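PDB 1VDW: fructose-bisphosphatase from Pyrococcus horikoshii, which probably hydrolyses fructose 1,6-bisphosphate to fructose 6-phosphate and phosphate, with magnesium as cofactor. Local coordinates for residues 4-9 with 59-64; 53-58 with 68-73; 80-85 with 226-231; 102-107 with 112-117. One frame throughout, in Å; residues are numbered along the deposited sequence.

Contact 1 (4-9 with 59-64); sequences KTWRKI and KDLGVN
Trp6 of helix 3-20 packs against Leu61 and Val63, the two residues that flank Gly62 in a Schellman motif. This motif closes helix 45-60 and leads the chain into strand 64-67. Gly62 has a positive phi of 84°, and its N bonds back to Lys59 O at 3.0 Å. With this backbone a side chain would press on the carbonyl O of Leu61. The turn lets Leu61 and Val63 both face helix 3-20.

The well-packed part lies around the indole. Trp6 holds CG anti to its carbonyl carbon (chi1 -72°), and the six-membered ring extends toward the turn. Val63 CG1 comes to the ring edge near its plane, 3.9 Å from Trp6 CH2. Phe58 touches both side chains, and Val81 closes on Val63 from strand 79-84.

The other side is looser, and there Leu61 is largely exposed to solvent. Ile9 meets Leu61 tip to tip, but Ile9 has two conformers, so the very short approach of their CD1 atoms is doubtful. Leu61 CD1 also reaches the indole obliquely, 4.0 Å from Trp6 CZ3.

Contact 2 (53-58 with 68-73); sequences IIISKF and EEIGRI
Ile55 and Ile70 mark the nearest backbone approach, with CA atoms 8.8 Å apart, where helix 45-60 passes a bend that leads into strand 71-73. Residues 68-70 of the bend have helical backbone angles without regular helical bonds. Gly71 then turns the chain with a phi of 81°, where a side chain would press on the carbonyl O of Ile70.

The contact is purely aliphatic and centres on one side chain, Ile55. Ile70 is extended, with chi2 near 179°, and its CD1 meets the branch of Ile55 tip to tip. Ile70 CD1 is 3.3 Å from Ile55 CG2, closer than usual for two carbons. The same methyl is 3.6 Å from Ile55 CG1, so it sits against both arms of the branch. Ile55 CG2 also meets Ile73, whose CD1 approaches at a slant, 4.2 Å away. This second contact is the looser one. Ile70 is at the solvent edge, while Ile55 is buried.

Glu68, a predicted magnesium ligand, starts the bend and forms a salt bridge with Arg198. Behind the contact, Ile55 rests on Val65 and Ser67 of strand 64-67 and on Val83 of strand 79-84. Ile73 pairs by its backbone with Val65, and strand 71-73 is the outermost strand of the large sheet within this chain, beside helix 45-60.

Contact 3 (80-85 with 226-231); sequences TVVVDP and ITFSAT
Val82 and Phe228 approach most closely along the backbone, CA to CA 7.0 Å, where strand 79-84 runs past the irregular loop 226-231. Phe228 is the centre of an inverse gamma turn, closed by a weak bond from Ser229 N to Thr227 O. An ST turn follows, in which Ser229 OG accepts Thr231 N at 3.2 Å.

The Phe228 ring carries the contact. Its CG is anti to the carbonyl carbon (chi1 -60°), which lays the ring beside the strand. Thr80 CG2 sits over one face as a CH-pi contact, 3.9 Å from the ring centroid of Phe228 and 17° off the normal. Val82 meets the ring at its edge instead. Val82 CG2 is 3.7 Å from Phe228 CD1, near the ring plane, and the two side chains cross at about a right angle. Thr80 OG1 bonds to Asn64 ND2, which would hold the rotation that places CG2 over the ring.

Phe106 stacks edge-to-face with Phe228, and Lys109 makes a cation-pi contact with it. A serine in place of Phe228 would probably open a gap over Thr80 CG2 and leave Lys109 without its aromatic partner. The strand also carries Asp84, a predicted magnesium ligand, two residues beyond Val82. Between these two segments the hold is apolar and aromatic, through one face and the edge of the Phe228 ring, with no strand pairing.

Contact 4 (102-107 with 112-117); sequences SVAIFH and IYAFIY
The rings of Tyr113 and Phe115 lie beside Ile105 and Val103 on one face of a beta hairpin formed by strands 100-107 and 110-118. Ile105 CG1 comes to the Tyr113 ring at the edge, near its plane, 4.0 Å from Tyr113 CD2. The Phe115 ring is set obliquely to Val103, with Phe115 CE2 3.5 Å from Val103 CB. Phe115 has CG between its backbone N and carbonyl carbon (chi1 80°), which brings the ring over toward the neighbouring strand. Helix 3-20 covers this face, with Ala10 against both rings. Tyr113 OH bonds to Glu126. The opposite face carries Ser102, Ala104, Ala114 and Ile116, and helix 199-211 packs on them. The Ser102 end lies beside Asp84 and Asp87, predicted magnesium ligands.

Val103 and Phe115 form a hydrogen-bonded pair with two backbone bonds. Toward the turn, Ile112 and Tyr113 both face Ile105 in a classic beta bulge. Ile105 N gives its bond to Tyr113 O at 2.7 Å, and Ile105 O takes Ile112 N. Ile112 CG2 touches His107 CB at 3.7 Å, while its CG1 and CD1 reach Ile105 CG2. A glycine replacing Ile112 is likely to leave Ile105 CG2 and His107 CB without this packing. Further along, Ala114 CA makes a bent CA-H...O contact with Val103 O, 3.1 Å from carbon to oxygen.

Contacts 2, 3 and 4 all reach the large sheet, and contact 1 joins it at Asn64, which bonds by its backbone to Val81. Contact 4 lies within the loop closed by contact 3. It is the most extensive, a buried hairpin held by backbone bonds. Contact 3 is also buried, but there a loop docks by a ring on aliphatic groups, without backbone pairing across the contact. Strands 79-84 and 100-107 are neighbours, so these two contacts join through backbone bonds such as Val82 N to Ala104 O. Contacts 1 and 2 share helix 45-60 and are smaller, each combining buried side chains with an exposed leucine or isoleucine. Phe58 packs on Trp6 and on Val103, tying the helices to the sheet.

Contact 1 (4-9 with 59-64)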
loop_
_atom_site.group_PDB
_atom_site.type_symbol
_atom_site.label_atom_id
_atom_site.label_comp_id
_atom_site.label_asym_id
_atom_site.label_seq_id
_atom_site.Cartn_x
_atom_site.Cartn_y
_atom_site.Cartn_z
ATOM N N LYS A 4 24.309 -13.879 15.544
ATOM C CA LYS A 4 23.668 -13.535 16.810
ATOM C C LYS A 4 23.897 -12.080 17.227
ATOM O O LYS A 4 22.970 -11.398 17.669
ATOM C CB LYS A 4 24.166 -14.462 17.920
ATOM C CG LYS A 4 23.521 -14.196 19.269
ATOM C CD LYS A 4 24.043 -15.141 20.338
ATOM C CE LYS A 4 23.369 -14.872 21.675
ATOM N NZ LYS A 4 23.853 -15.794 22.740
ATOM N N THR A 5 25.128 -11.602 17.092
ATOM C CA THR A 5 25.435 -10.229 17.466
ATOM C C THR A 5 24.773 -9.215 16.528
ATOM O O THR A 5 24.410 -8.117 16.948
ATOM C CB THR A 5 26.964 -9.988 17.505
ATOM O OG1 THR A 5 27.538 -10.290 16.229
ATOM C CG2 THR A 5 27.606 -10.873 18.567
ATOM N N TRP A 6 24.612 -9.578 15.259
ATOM C CA TRP A 6 23.971 -8.674 14.311
ATOM C C TRP A 6 22.483 -8.552 14.623
ATOM O O TRP A 6 21.882 -7.494 14.434
ATOM C CB TRP A 6 24.177 -9.162 12.875
ATOM C CG TRP A 6 25.586 -8.988 12.400
ATOM C CD1 TRP A 6 26.474 -9.976 12.072
ATOM C CD2 TRP A 6 26.286 -7.749 12.236
ATOM N NE1 TRP A 6 27.679 -9.428 11.714
ATOM C CE2 TRP A 6 27.593 -8.065 11.800
ATOM C CE3 TRP A 6 25.933 -6.404 12.404
ATOM C CZ2 TRP A 6 28.555 -7.079 11.543
ATOM C CZ3 TRP A 6 26.891 -5.422 12.146
ATOM C CH2 TRP A 6 28.185 -5.769 11.716
ATOM N N ARG A 7 21.888 -9.634 15.111
ATOM C CA ARG A 7 20.474 -9.605 15.450
ATOM C C ARG A 7 20.244 -8.659 16.630
ATOM O O ARG A 7 19.205 -8.006 16.723
ATOM C CB ARG A 7 19.980 -11.024 15.753
ATOM C CG ARG A 7 20.193 -11.981 14.579
ATOM C CD ARG A 7 19.626 -13.368 14.829
ATOM N NE ARG A 7 18.167 -13.400 14.760
ATOM C CZ ARG A 7 17.444 -14.508 14.885
ATOM N NH1 ARG A 7 18.044 -15.675 15.085
ATOM N NH2 ARG A 7 16.121 -14.453 14.799
ATOM N N LYS A 8 21.227 -8.572 17.525
ATOM C CA LYS A 8 21.132 -7.671 18.675
ATOM C C LYS A 8 21.140 -6.234 18.154
ATOM O O LYS A 8 20.418 -5.367 18.649
ATOM C CB LYS A 8 22.319 -7.905 19.624
ATOM C CG LYS A 8 22.331 -7.054 20.897
ATOM C CD LYS A 8 23.015 -5.705 20.701
ATOM C CE LYS A 8 23.107 -4.938 22.018
ATOM N NZ LYS A 8 23.779 -3.617 21.859
ATOM N N ILE A 9 21.961 -5.988 17.140
ATOM C CA ILE A 9 22.043 -4.663 16.545
ATOM C C ILE A 9 20.708 -4.291 15.892
ATOM O O ILE A 9 20.281 -3.137 15.953
ATOM C CB ILE A 9 23.182 -4.607 15.504
ATOM C CG1 ILE A 9 24.522 -4.817 16.217
ATOM C CG2 ILE A 9 23.161 -3.275 14.766
ATOM C CD1 ILE A 9 25.720 -4.805 15.308
ATOM N N LYS A 59 28.807 2.834 11.399
ATOM C CA LYS A 59 30.093 3.502 11.235
ATOM C C LYS A 59 30.925 3.307 12.499
ATOM O O LYS A 59 32.112 2.990 12.427
ATOM C CB LYS A 59 29.896 4.998 10.974
ATOM C CG LYS A 59 31.195 5.762 10.762
ATOM C CD LYS A 59 30.944 7.241 10.513
ATOM C CE LYS A 59 32.250 8.001 10.341
ATOM N NZ LYS A 59 33.048 7.489 9.192
ATOM N N ASP A 60 30.290 3.487 13.655
ATOM C CA ASP A 60 30.973 3.339 14.936
ATOM C C ASP A 60 31.425 1.907 15.204
ATOM O O ASP A 60 32.319 1.679 16.019
ATOM C CB ASP A 60 30.076 3.814 16.084
ATOM C CG ASP A 60 29.706 5.282 15.966
ATOM O OD1 ASP A 60 30.468 6.042 15.330
ATOM O OD2 ASP A 60 28.661 5.681 16.524
ATOM N N LEU A 61 30.805 0.943 14.530
ATOM C CA LEU A 61 31.174 -0.458 14.700
ATOM C C LEU A 61 32.437 -0.770 13.912
ATOM O O LEU A 61 33.037 -1.832 14.078
ATOM C CB LEU A 61 30.045 -1.377 14.234
ATOM C CG LEU A 61 28.842 -1.497 15.168
ATOM C CD1 LEU A 61 27.737 -2.267 14.468
ATOM C CD2 LEU A 61 29.256 -2.197 16.456
ATOM N N GLY A 62 32.825 0.159 13.045
ATOM C CA GLY A 62 34.024 -0.014 12.247
ATOM C C GLY A 62 33.866 -0.824 10.973
ATOM O O GLY A 62 34.860 -1.249 10.388
ATOM N N VAL A 63 32.631 -1.039 10.530
ATOM C CA VAL A 63 32.402 -1.807 9.310
ATOM C C VAL A 63 32.232 -0.882 8.108
ATOM O O VAL A 63 32.054 0.328 8.269
ATOM C CB VAL A 63 31.140 -2.702 9.435
ATOM C CG1 VAL A 63 31.279 -3.626 10.635
ATOM C CG2 VAL A 63 29.887 -1.839 9.566
ATOM N N ASN A 64 32.306 -1.448 6.906
ATOM C CA ASN A 64 32.126 -0.655 5.695
ATOM C C ASN A 64 30.629 -0.409 5.568
ATOM O O ASN A 64 29.825 -1.263 5.939
ATOM C CB ASN A 64 32.630 -1.408 4.460
ATOM C CG ASN A 64 34.068 -1.868 4.600
ATOM O OD1 ASN A 64 34.930 -1.121 5.067
ATOM N ND2 ASN A 64 34.336 -3.101 4.187
#

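Contact 2 (53-58 with 68-73)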
loop_
_atom_site.group_PDB
_atom_site.type_symbol
_atom_site.label_atom_id
_atom_site.label_comp_id
_atom_site.label_asym_id
_atom_site.label_seq_id
_atom_site.Cartn_x
_atom_site.Cartn_y
_atom_site.Cartn_z
ATOM N N ILE A 53 20.722 8.091 12.845
ATOM C CA ILE A 53 20.687 7.006 13.814
ATOM C C ILE A 53 21.252 5.675 13.334
ATOM O O ILE A 53 21.949 4.991 14.086
ATOM C CB ILE A 53 19.248 6.771 14.337
ATOM C CG1 ILE A 53 18.313 6.429 13.175
ATOM C CG2 ILE A 53 18.756 8.011 15.070
ATOM C CD1 ILE A 53 16.883 6.158 13.600
ATOM N N ILE A 54 20.980 5.310 12.088
ATOM C CA ILE A 54 21.453 4.032 11.577
ATOM C C ILE A 54 22.872 4.041 11.009
ATOM O O ILE A 54 23.651 3.126 11.275
ATOM C CB ILE A 54 20.477 3.481 10.511
ATOM C CG1 ILE A 54 20.805 2.018 10.212
ATOM C CG2 ILE A 54 20.555 4.319 9.245
ATOM C CD1 ILE A 54 19.752 1.315 9.385
ATOM N N ILE A 55 23.218 5.064 10.237
ATOM C CA ILE A 55 24.554 5.129 9.659
ATOM C C ILE A 55 25.620 5.239 10.742
ATOM O O ILE A 55 26.649 4.564 10.682
ATOM C CB ILE A 55 24.688 6.320 8.689
ATOM C CG1 ILE A 55 23.707 6.152 7.526
ATOM C CG2 ILE A 55 26.118 6.416 8.174
ATOM C CD1 ILE A 55 23.875 4.852 6.755
ATOM N N SER A 56 25.370 6.084 11.736
ATOM C CA SER A 56 26.320 6.265 12.827
ATOM C C SER A 56 26.530 4.938 13.547
ATOM O O SER A 56 27.649 4.592 13.926
ATOM C CB SER A 56 25.801 7.311 13.815
ATOM O OG SER A 56 24.589 6.890 14.414
ATOM N N LYS A 57 25.444 4.197 13.725
ATOM C CA LYS A 57 25.483 2.905 14.398
ATOM C C LYS A 57 26.517 1.973 13.772
ATOM O O LYS A 57 27.384 1.433 14.461
ATOM C CB LYS A 57 24.097 2.255 14.334
ATOM C CG LYS A 57 23.977 0.926 15.058
ATOM C CD LYS A 57 24.018 1.099 16.568
ATOM C CE LYS A 57 23.654 -0.200 17.275
ATOM N NZ LYS A 57 23.651 -0.057 18.758
ATOM N N PHE A 58 26.432 1.793 12.459
ATOM C CA PHE A 58 27.356 0.916 11.754
ATOM C C PHE A 58 28.742 1.519 11.575
ATOM O O PHE A 58 29.743 0.802 11.603
ATOM C CB PHE A 58 26.762 0.521 10.402
ATOM C CG PHE A 58 25.546 -0.355 10.519
ATOM C CD1 PHE A 58 25.655 -1.649 11.016
ATOM C CD2 PHE A 58 24.289 0.124 10.172
ATOM C CE1 PHE A 58 24.530 -2.457 11.169
ATOM C CE2 PHE A 58 23.156 -0.673 10.320
ATOM C CZ PHE A 58 23.277 -1.968 10.821
ATOM N N GLU A 68 22.631 4.998 -0.085
ATOM C CA GLU A 68 22.442 5.882 -1.231
ATOM C C GLU A 68 22.929 7.319 -1.065
ATOM O O GLU A 68 23.671 7.824 -1.911
ATOM C CB GLU A 68 20.968 5.891 -1.646
ATOM C CG GLU A 68 20.690 6.729 -2.888
ATOM C CD GLU A 68 19.302 6.499 -3.457
ATOM O OE1 GLU A 68 18.946 7.181 -4.442
ATOM O OE2 GLU A 68 18.569 5.638 -2.925
ATOM N N GLU A 69 22.525 7.974 0.017
ATOM C CA GLU A 69 22.908 9.364 0.245
ATOM C C GLU A 69 24.352 9.595 0.688
ATOM O O GLU A 69 24.933 10.641 0.393
ATOM C CB GLU A 69 21.956 10.005 1.257
ATOM C CG GLU A 69 20.500 9.997 0.815
ATOM C CD GLU A 69 20.299 10.633 -0.550
ATOM O OE1 GLU A 69 20.649 11.821 -0.714
ATOM O OE2 GLU A 69 19.790 9.943 -1.459
ATOM N N ILE A 70 24.932 8.628 1.389
ATOM C CA ILE A 70 26.305 8.760 1.868
ATOM C C ILE A 70 27.308 8.058 0.955
ATOM O O ILE A 70 28.516 8.276 1.057
ATOM C CB ILE A 70 26.433 8.205 3.307
ATOM C CG1 ILE A 70 25.550 9.027 4.248
ATOM C CG2 ILE A 70 27.881 8.257 3.773
ATOM C CD1 ILE A 70 25.563 8.557 5.683
ATOM N N GLY A 71 26.802 7.226 0.053
ATOM C CA GLY A 71 27.678 6.512 -0.857
ATOM C C GLY A 71 28.280 5.280 -0.211
ATOM O O GLY A 71 27.559 4.404 0.263
ATOM N N ARG A 72 29.606 5.211 -0.187
ATOM C CA ARG A 72 30.286 4.069 0.408
ATOM C C ARG A 72 31.383 4.493 1.375
ATOM O O ARG A 72 32.336 5.173 0.991
ATOM C CB ARG A 72 30.883 3.182 -0.687
ATOM C CG ARG A 72 31.643 1.975 -0.161
ATOM C CD ARG A 72 32.161 1.111 -1.298
ATOM N NE ARG A 72 32.951 -0.017 -0.813
ATOM C CZ ARG A 72 33.513 -0.928 -1.602
ATOM N NH1 ARG A 72 33.373 -0.845 -2.918
ATOM N NH2 ARG A 72 34.220 -1.920 -1.076
ATOM N N ILE A 73 31.237 4.090 2.634
ATOM C CA ILE A 73 32.219 4.407 3.662
ATOM C C ILE A 73 33.149 3.209 3.803
ATOM O O ILE A 73 32.761 2.169 4.336
ATOM C CB ILE A 73 31.549 4.678 5.028
ATOM C CG1 ILE A 73 30.553 5.833 4.902
ATOM C CG2 ILE A 73 32.613 5.010 6.070
ATOM C CD1 ILE A 73 29.802 6.138 6.187
#

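Contact 3 (80-85 with 226-231)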
loop_
_atom_site.group_PDB
_atom_site.type_symbol
_atom_site.label_atom_id
_atom_site.label_comp_id
_atom_site.label_asym_id
_atom_site.label_seq_id
_atom_site.Cartn_x
_atom_site.Cartn_y
_atom_site.Cartn_z
ATOM N N THR A 80 30.618 -5.527 5.419
ATOM C CA THR A 80 30.011 -4.400 4.722
ATOM C C THR A 80 28.504 -4.447 4.925
ATOM O O THR A 80 27.885 -5.499 4.796
ATOM C CB THR A 80 30.295 -4.443 3.208
ATOM O OG1 THR A 80 31.709 -4.475 2.989
ATOM C CG2 THR A 80 29.718 -3.211 2.521
ATOM N N VAL A 81 27.924 -3.303 5.258
ATOM C CA VAL A 81 26.489 -3.226 5.458
ATOM C C VAL A 81 25.897 -2.361 4.345
ATOM O O VAL A 81 26.383 -1.260 4.078
ATOM C CB VAL A 81 26.157 -2.640 6.858
ATOM C CG1 VAL A 81 26.826 -3.479 7.937
ATOM C CG2 VAL A 81 26.603 -1.192 6.950
ATOM N N VAL A 82 24.870 -2.889 3.680
ATOM C CA VAL A 82 24.181 -2.202 2.584
ATOM C C VAL A 82 22.814 -1.860 3.157
ATOM O O VAL A 82 21.989 -2.746 3.398
ATOM C CB VAL A 82 24.048 -3.132 1.363
ATOM C CG1 VAL A 82 23.310 -2.431 0.236
ATOM C CG2 VAL A 82 25.436 -3.559 0.897
ATOM N N VAL A 83 22.569 -0.570 3.354
ATOM C CA VAL A 83 21.347 -0.144 4.013
ATOM C C VAL A 83 20.516 0.972 3.399
ATOM O O VAL A 83 21.012 1.821 2.659
ATOM C CB VAL A 83 21.708 0.271 5.471
ATOM C CG1 VAL A 83 22.708 1.413 5.448
ATOM C CG2 VAL A 83 20.465 0.671 6.239
ATOM N N ASP A 84 19.226 0.928 3.714
ATOM C CA ASP A 84 18.275 1.955 3.325
ATOM C C ASP A 84 17.661 2.320 4.676
ATOM O O ASP A 84 16.823 1.589 5.206
ATOM C CB ASP A 84 17.189 1.419 2.390
ATOM C CG ASP A 84 16.266 2.519 1.890
ATOM O OD1 ASP A 84 16.367 3.651 2.413
ATOM O OD2 ASP A 84 15.443 2.263 0.982
ATOM N N PRO A 85 18.091 3.444 5.267
ATOM C CA PRO A 85 17.598 3.912 6.568
ATOM C C PRO A 85 16.083 4.064 6.649
ATOM O O PRO A 85 15.477 3.855 7.700
ATOM C CB PRO A 85 18.318 5.248 6.748
ATOM C CG PRO A 85 19.594 5.049 5.991
ATOM C CD PRO A 85 19.124 4.355 4.740
ATOM N N ILE A 226 24.018 -8.523 -5.714
ATOM C CA ILE A 226 24.065 -7.313 -4.908
ATOM C C ILE A 226 25.495 -6.793 -4.870
ATOM O O ILE A 226 26.398 -7.468 -4.376
ATOM C CB ILE A 226 23.590 -7.577 -3.461
ATOM C CG1 ILE A 226 22.142 -8.076 -3.471
ATOM C CG2 ILE A 226 23.715 -6.306 -2.633
ATOM C CD1 ILE A 226 21.165 -7.126 -4.138
ATOM N N THR A 227 25.695 -5.594 -5.405
ATOM C CA THR A 227 27.017 -4.980 -5.427
ATOM C C THR A 227 27.075 -3.900 -4.358
ATOM O O THR A 227 26.039 -3.408 -3.905
ATOM C CB THR A 227 27.316 -4.333 -6.789
ATOM O OG1 THR A 227 26.390 -3.265 -7.021
ATOM C CG2 THR A 227 27.196 -5.358 -7.905
ATOM N N PHE A 228 28.285 -3.528 -3.954
ATOM C CA PHE A 228 28.449 -2.502 -2.935
ATOM C C PHE A 228 28.482 -1.116 -3.562
ATOM O O PHE A 228 29.437 -0.357 -3.387
ATOM C CB PHE A 228 29.727 -2.751 -2.132
ATOM C CG PHE A 228 29.750 -4.078 -1.430
ATOM C CD1 PHE A 228 28.608 -4.567 -0.801
ATOM C CD2 PHE A 228 30.913 -4.834 -1.381
ATOM C CE1 PHE A 228 28.626 -5.789 -0.137
ATOM C CE2 PHE A 228 30.940 -6.057 -0.718
ATOM C CZ PHE A 228 29.796 -6.535 -0.096
ATOM N N SER A 229 27.423 -0.797 -4.294
ATOM C CA SER A 229 27.297 0.491 -4.957
ATOM C C SER A 229 25.996 1.165 -4.542
ATOM O O SER A 229 24.996 0.497 -4.274
ATOM C CB SER A 229 27.315 0.306 -6.476
ATOM O OG SER A 229 27.087 1.536 -7.139
ATOM N N ALA A 230 26.014 2.491 -4.488
ATOM C CA ALA A 230 24.830 3.252 -4.114
ATOM C C ALA A 230 24.328 4.049 -5.311
ATOM O O ALA A 230 23.351 4.789 -5.208
ATOM C CB ALA A 230 25.159 4.192 -2.960
ATOM N N THR A 231 24.998 3.882 -6.449
ATOM C CA THR A 231 24.638 4.598 -7.670
ATOM C C THR A 231 24.168 3.689 -8.806
ATOM O O THR A 231 23.441 4.125 -9.698
ATOM C CB THR A 231 25.827 5.432 -8.179
ATOM O OG1 THR A 231 26.945 4.571 -8.427
ATOM C CG2 THR A 231 26.220 6.478 -7.148
#

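Contact 4 (102-107 with 112-117)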
loop_
_atom_site.group_PDB
_atom_site.type_symbol
_atom_site.label_atom_id
_atom_site.label_comp_id
_atom_site.label_asym_id
_atom_site.label_seq_id
_atom_site.Cartn_x
_atom_site.Cartn_y
_atom_site.Cartn_z
ATOM N N SER A 102 15.782 -1.178 5.996
ATOM C CA SER A 102 16.353 -2.322 5.279
ATOM C C SER A 102 17.863 -2.402 5.496
ATOM O O SER A 102 18.582 -1.450 5.192
ATOM C CB SER A 102 16.047 -2.172 3.782
ATOM O OG SER A 102 16.661 -3.187 3.009
ATOM N N VAL A 103 18.337 -3.534 6.013
ATOM C CA VAL A 103 19.764 -3.715 6.280
ATOM C C VAL A 103 20.255 -5.093 5.854
ATOM O O VAL A 103 19.686 -6.107 6.247
ATOM C CB VAL A 103 20.071 -3.560 7.794
ATOM C CG1 VAL A 103 21.524 -3.926 8.078
ATOM C CG2 VAL A 103 19.796 -2.142 8.245
ATOM N N ALA A 104 21.315 -5.123 5.048
ATOM C CA ALA A 104 21.919 -6.379 4.607
ATOM C C ALA A 104 23.382 -6.359 5.055
ATOM O O ALA A 104 24.097 -5.382 4.824
ATOM C CB ALA A 104 21.831 -6.512 3.096
ATOM N N ILE A 105 23.803 -7.437 5.708
ATOM C CA ILE A 105 25.166 -7.567 6.228
ATOM C C ILE A 105 25.960 -8.578 5.423
ATOM O O ILE A 105 25.532 -9.719 5.239
ATOM C CB ILE A 105 25.163 -8.049 7.686
ATOM C CG1 ILE A 105 24.192 -7.210 8.518
ATOM C CG2 ILE A 105 26.573 -7.979 8.258
ATOM C CD1 ILE A 105 24.587 -5.776 8.673
ATOM N N PHE A 106 27.139 -8.169 4.972
ATOM C CA PHE A 106 27.980 -9.048 4.173
ATOM C C PHE A 106 29.317 -9.341 4.820
ATOM O O PHE A 106 30.001 -8.428 5.291
ATOM C CB PHE A 106 28.227 -8.418 2.802
ATOM C CG PHE A 106 26.996 -8.321 1.954
ATOM C CD1 PHE A 106 26.696 -9.316 1.032
ATOM C CD2 PHE A 106 26.112 -7.251 2.099
ATOM C CE1 PHE A 106 25.543 -9.250 0.265
ATOM C CE2 PHE A 106 24.952 -7.179 1.333
ATOM C CZ PHE A 106 24.668 -8.178 0.415
ATOM N N HIS A 107 29.679 -10.616 4.844
ATOM C CA HIS A 107 30.970 -10.999 5.362
ATOM C C HIS A 107 31.797 -11.000 4.106
ATOM O O HIS A 107 31.877 -12.015 3.424
ATOM C CB HIS A 107 30.982 -12.397 5.965
ATOM C CG HIS A 107 32.323 -12.750 6.531
ATOM N ND1 HIS A 107 32.670 -14.027 6.926
ATOM C CD2 HIS A 107 33.414 -11.978 6.729
ATOM C CE1 HIS A 107 33.932 -14.013 7.340
ATOM N NE2 HIS A 107 34.401 -12.794 7.231
ATOM N N ILE A 112 25.463 -12.667 5.086
ATOM C CA ILE A 112 25.292 -13.533 6.246
ATOM C C ILE A 112 24.054 -13.225 7.075
ATOM O O ILE A 112 23.626 -14.049 7.877
ATOM C CB ILE A 112 26.529 -13.479 7.173
ATOM C CG1 ILE A 112 26.804 -12.034 7.598
ATOM C CG2 ILE A 112 27.740 -14.063 6.450
ATOM C CD1 ILE A 112 27.854 -11.902 8.682
ATOM N N TYR A 113 23.471 -12.048 6.871
ATOM C CA TYR A 113 22.287 -11.659 7.626
ATOM C C TYR A 113 21.658 -10.420 7.019
ATOM O O TYR A 113 22.350 -9.545 6.507
ATOM C CB TYR A 113 22.671 -11.359 9.076
ATOM C CG TYR A 113 21.533 -10.868 9.941
ATOM C CD1 TYR A 113 20.507 -11.724 10.327
ATOM C CD2 TYR A 113 21.491 -9.549 10.379
ATOM C CE1 TYR A 113 19.465 -11.275 11.136
ATOM C CE2 TYR A 113 20.459 -9.090 11.184
ATOM C CZ TYR A 113 19.451 -9.957 11.560
ATOM O OH TYR A 113 18.435 -9.497 12.365
ATOM N N ALA A 114 20.336 -10.356 7.083
ATOM C CA ALA A 114 19.611 -9.203 6.590
ATOM C C ALA A 114 18.311 -9.091 7.357
ATOM O O ALA A 114 17.757 -10.094 7.821
ATOM C CB ALA A 114 19.320 -9.347 5.103
ATOM N N PHE A 115 17.836 -7.865 7.527
ATOM C CA PHE A 115 16.563 -7.672 8.194
ATOM C C PHE A 115 15.846 -6.489 7.585
ATOM O O PHE A 115 16.457 -5.585 7.006
ATOM C CB PHE A 115 16.728 -7.482 9.721
ATOM C CG PHE A 115 17.152 -6.097 10.147
ATOM C CD1 PHE A 115 16.213 -5.078 10.303
ATOM C CD2 PHE A 115 18.482 -5.826 10.443
ATOM C CE1 PHE A 115 16.597 -3.812 10.753
ATOM C CE2 PHE A 115 18.872 -4.565 10.893
ATOM C CZ PHE A 115 17.927 -3.559 11.050
ATOM N N ILE A 116 14.528 -6.551 7.676
ATOM C CA ILE A 116 13.660 -5.485 7.216
ATOM C C ILE A 116 12.677 -5.284 8.358
ATOM O O ILE A 116 12.030 -6.232 8.808
ATOM C CB ILE A 116 12.889 -5.871 5.929
ATOM C CG1 ILE A 116 13.859 -5.907 4.745
ATOM C CG2 ILE A 116 11.758 -4.864 5.659
ATOM C CD1 ILE A 116 13.267 -6.503 3.476
ATOM N N TYR A 117 12.587 -4.044 8.831
ATOM C CA TYR A 117 11.690 -3.675 9.922
ATOM C C TYR A 117 10.498 -2.907 9.355
ATOM O O TYR A 117 10.672 -1.843 8.760
ATOM C CB TYR A 117 12.443 -2.810 10.948
ATOM C CG TYR A 117 11.586 -2.266 12.075
ATOM C CD1 TYR A 117 10.664 -3.080 12.729
ATOM C CD2 TYR A 117 11.708 -0.940 12.497
ATOM C CE1 TYR A 117 9.881 -2.592 13.775
ATOM C CE2 TYR A 117 10.927 -0.440 13.545
ATOM C CZ TYR A 117 10.017 -1.274 14.176
ATOM O OH TYR A 117 9.236 -0.791 15.202
#